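2-oxoadipate dioxygenase/decarboxylase (Pseudomonas putida, PDB 6W1G) catalyses the iron(II)-dependent decarboxylation and hydroxylation of 2-oxoadipate to D-2-hydroxyglutarate, a step of D-lysine catabolism. Local coordinates at residues P247-E253 and R265-F269. Residues are numbered along the deposited sequence; the frame is centred on the assembly and turned at random.
Sequences PPKAVVE and RQTSF
An isolated antiparallel bridge fastens the loop 247-253 to strand 264-275 beside the metal site: Glu-253 and Gln-266 form a hydrogen-bonded pair, with Glu-253 N to Gln-266 O at 2.9 Å and Gln-266 N to Glu-253 O at 3.0 Å. Their side chains add a third bond, in which Gln-266 NE2 reaches Glu-253 OE1 at 2.7 Å with an N-H...O angle of 166°. The acceptor lies in the amide plane, yet NE2 sits above the carboxylate plane, the two planes being 74° apart. Gln-266 CG lies between its backbone N and carbonyl carbon, and the extended chain beyond it carries the amide to the carboxylate. The strand pairs on its other edge with strand 288-298, which bears the metal ligand Glu-294. By touching Glu-294, the Gln-266 side chain becomes a second-shell group, about 5 Å from the nickel ion; the iron-dependent enzyme belongs to the glyoxalase clan. Were Gln-266 replaced by an alanine, the Glu-253 carboxylate would probably lose its amide donor and a gap open beside Glu-294. Between the bridge and Lys-249 the loop arches off the strand at Ala-250 and Val-251, returning at Pro-248, and isolated hydrogen bonds replace regular pairing: Lys-249 N donates to Ser-268 O at 3.0 Å, and Thr-267 OG1 to Lys-249 O at 2.9 Å. With Thr-267 OG1 anti to the backbone N (chi1 -170°), the hydroxyl is directed at the loop, while Thr-267 CG2 meets Pro-248 CB at 3.8 Å. Val-252 lays CG1 over one face of the Arg-265 guanidinium, 3.7 Å from NH2. A water at the guanidinium edge, in its plane, accepts from Arg-265 NH2 and lies within hydrogen-bonding distance of Val-252 O, while Arg-265 NH1 forms a salt bridge with Asp-235 of helix 234-240.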
loop_
_atom_site.group_PDB
_atom_site.type_symbol
_atom_site.label_atom_id
_atom_site.label_comp_id
_atom_site.label_asym_id
_atom_site.label_seq_id
_atom_site.Cartn_x
_atom_site.Cartn_y
_atom_site.Cartn_z
ATOM N N PRO A 247 -3.307 10.184 19.142
ATOM C CA PRO A 247 -4.163 11.154 18.449
ATOM C C PRO A 247 -3.647 11.338 17.043
ATOM O O PRO A 247 -2.460 11.673 16.846
ATOM C CB PRO A 247 -3.997 12.442 19.260
ATOM C CG PRO A 247 -2.746 12.275 19.978
ATOM C CD PRO A 247 -2.611 10.795 20.273
ATOM N N PRO A 248 -4.486 11.155 16.048
ATOM C CA PRO A 248 -3.970 11.264 14.689
ATOM C C PRO A 248 -4.107 12.690 14.201
ATOM O O PRO A 248 -4.763 13.533 14.809
ATOM C CB PRO A 248 -4.912 10.372 13.892
ATOM C CG PRO A 248 -6.238 10.542 14.586
ATOM C CD PRO A 248 -5.862 10.619 16.066
ATOM N N LYS A 249 -3.474 12.935 13.069
ATOM C CA LYS A 249 -3.732 14.159 12.350
ATOM C C LYS A 249 -5.205 14.237 11.994
ATOM O O LYS A 249 -5.806 13.266 11.500
ATOM C CB LYS A 249 -2.864 14.166 11.098
ATOM C CG LYS A 249 -1.349 14.196 11.362
ATOM C CD LYS A 249 -0.854 15.497 11.934
ATOM C CE LYS A 249 0.633 15.665 11.585
ATOM N NZ LYS A 249 1.428 16.215 12.713
ATOM N N ALA A 250 -5.811 15.381 12.278
ATOM C CA ALA A 250 -7.206 15.587 11.911
ATOM C C ALA A 250 -7.408 15.599 10.405
ATOM O O ALA A 250 -8.459 15.166 9.935
ATOM C CB ALA A 250 -7.694 16.910 12.473
ATOM N N VAL A 251 -6.444 16.108 9.639
ATOM C CA VAL A 251 -6.529 16.036 8.191
ATOM C C VAL A 251 -6.353 14.590 7.749
ATOM O O VAL A 251 -5.349 13.938 8.039
ATOM C CB VAL A 251 -5.456 16.915 7.551
ATOM C CG1 VAL A 251 -5.397 16.686 6.063
ATOM C CG2 VAL A 251 -5.699 18.387 7.842
ATOM N N VAL A 252 -7.321 14.075 7.024
ATOM C CA VAL A 252 -7.246 12.746 6.450
ATOM C C VAL A 252 -6.890 12.909 4.985
ATOM O O VAL A 252 -7.582 13.636 4.250
ATOM C CB VAL A 252 -8.582 12.007 6.641
ATOM C CG1 VAL A 252 -8.541 10.655 5.952
ATOM C CG2 VAL A 252 -8.901 11.856 8.116
ATOM N N GLU A 253 -5.835 12.213 4.546
ATOM C CA GLU A 253 -5.476 12.235 3.136
ATOM C C GLU A 253 -6.403 11.331 2.351
ATOM O O GLU A 253 -6.849 10.306 2.870
ATOM C CB GLU A 253 -4.037 11.763 2.937
ATOM C CG GLU A 253 -3.011 12.643 3.639
ATOM C CD GLU A 253 -1.615 12.179 3.342
ATOM O OE1 GLU A 253 -1.057 11.399 4.148
ATOM O OE2 GLU A 253 -1.098 12.547 2.272
ATOM N N ARG A 265 -8.081 6.260 2.001
ATOM C CA ARG A 265 -7.971 7.346 2.952
ATOM C C ARG A 265 -6.956 6.940 4.000
ATOM O O ARG A 265 -6.847 5.755 4.336
ATOM C CB ARG A 265 -9.288 7.609 3.632
ATOM C CG ARG A 265 -10.417 7.935 2.671
ATOM C CD ARG A 265 -11.722 8.295 3.387
ATOM N NE ARG A 265 -11.637 9.661 3.889
ATOM C CZ ARG A 265 -12.304 10.149 4.928
ATOM N NH1 ARG A 265 -13.124 9.384 5.617
ATOM N NH2 ARG A 265 -12.143 11.433 5.264
ATOM N N GLN A 266 -6.160 7.900 4.485
ATOM C CA GLN A 266 -5.116 7.572 5.448
ATOM C C GLN A 266 -4.842 8.739 6.398
ATOM O O GLN A 266 -5.047 9.914 6.052
ATOM C CB GLN A 266 -3.800 7.205 4.770
ATOM C CG GLN A 266 -3.206 8.328 3.958
ATOM C CD GLN A 266 -1.978 7.965 3.101
ATOM O OE1 GLN A 266 -1.856 6.860 2.523
ATOM N NE2 GLN A 266 -1.074 8.926 2.993
ATOM N N THR A 267 -4.388 8.404 7.601
ATOM C CA THR A 267 -3.875 9.435 8.505
ATOM C C THR A 267 -2.778 8.789 9.346
ATOM O O THR A 267 -2.535 7.581 9.276
ATOM C CB THR A 267 -4.967 10.152 9.330
ATOM O OG1 THR A 267 -4.379 11.274 9.985
ATOM C CG2 THR A 267 -5.611 9.251 10.311
ATOM N N SER A 268 -2.091 9.616 10.112
ATOM C CA SER A 268 -0.867 9.239 10.802
ATOM C C SER A 268 -0.917 9.679 12.258
ATOM O O SER A 268 -1.762 10.490 12.671
ATOM C CB SER A 268 0.383 9.857 10.109
ATOM O OG SER A 268 0.298 11.274 10.202
ATOM N N PHE A 269 0.002 9.101 13.028
ATOM C CA PHE A 269 0.108 9.428 14.452
ATOM C C PHE A 269 1.527 9.150 14.902
ATOM O O PHE A 269 2.261 8.367 14.290
ATOM C CB PHE A 269 -0.888 8.593 15.258
ATOM C CG PHE A 269 -0.735 7.106 15.132
ATOM C CD1 PHE A 269 -1.364 6.397 14.110
ATOM C CD2 PHE A 269 0.035 6.397 16.042
ATOM C CE1 PHE A 269 -1.205 5.039 14.008
ATOM C CE2 PHE A 269 0.185 5.050 15.944
ATOM C CZ PHE A 269 -0.446 4.363 14.929
HETATM O O HOH W 1 -10.208 12.713 3.630
#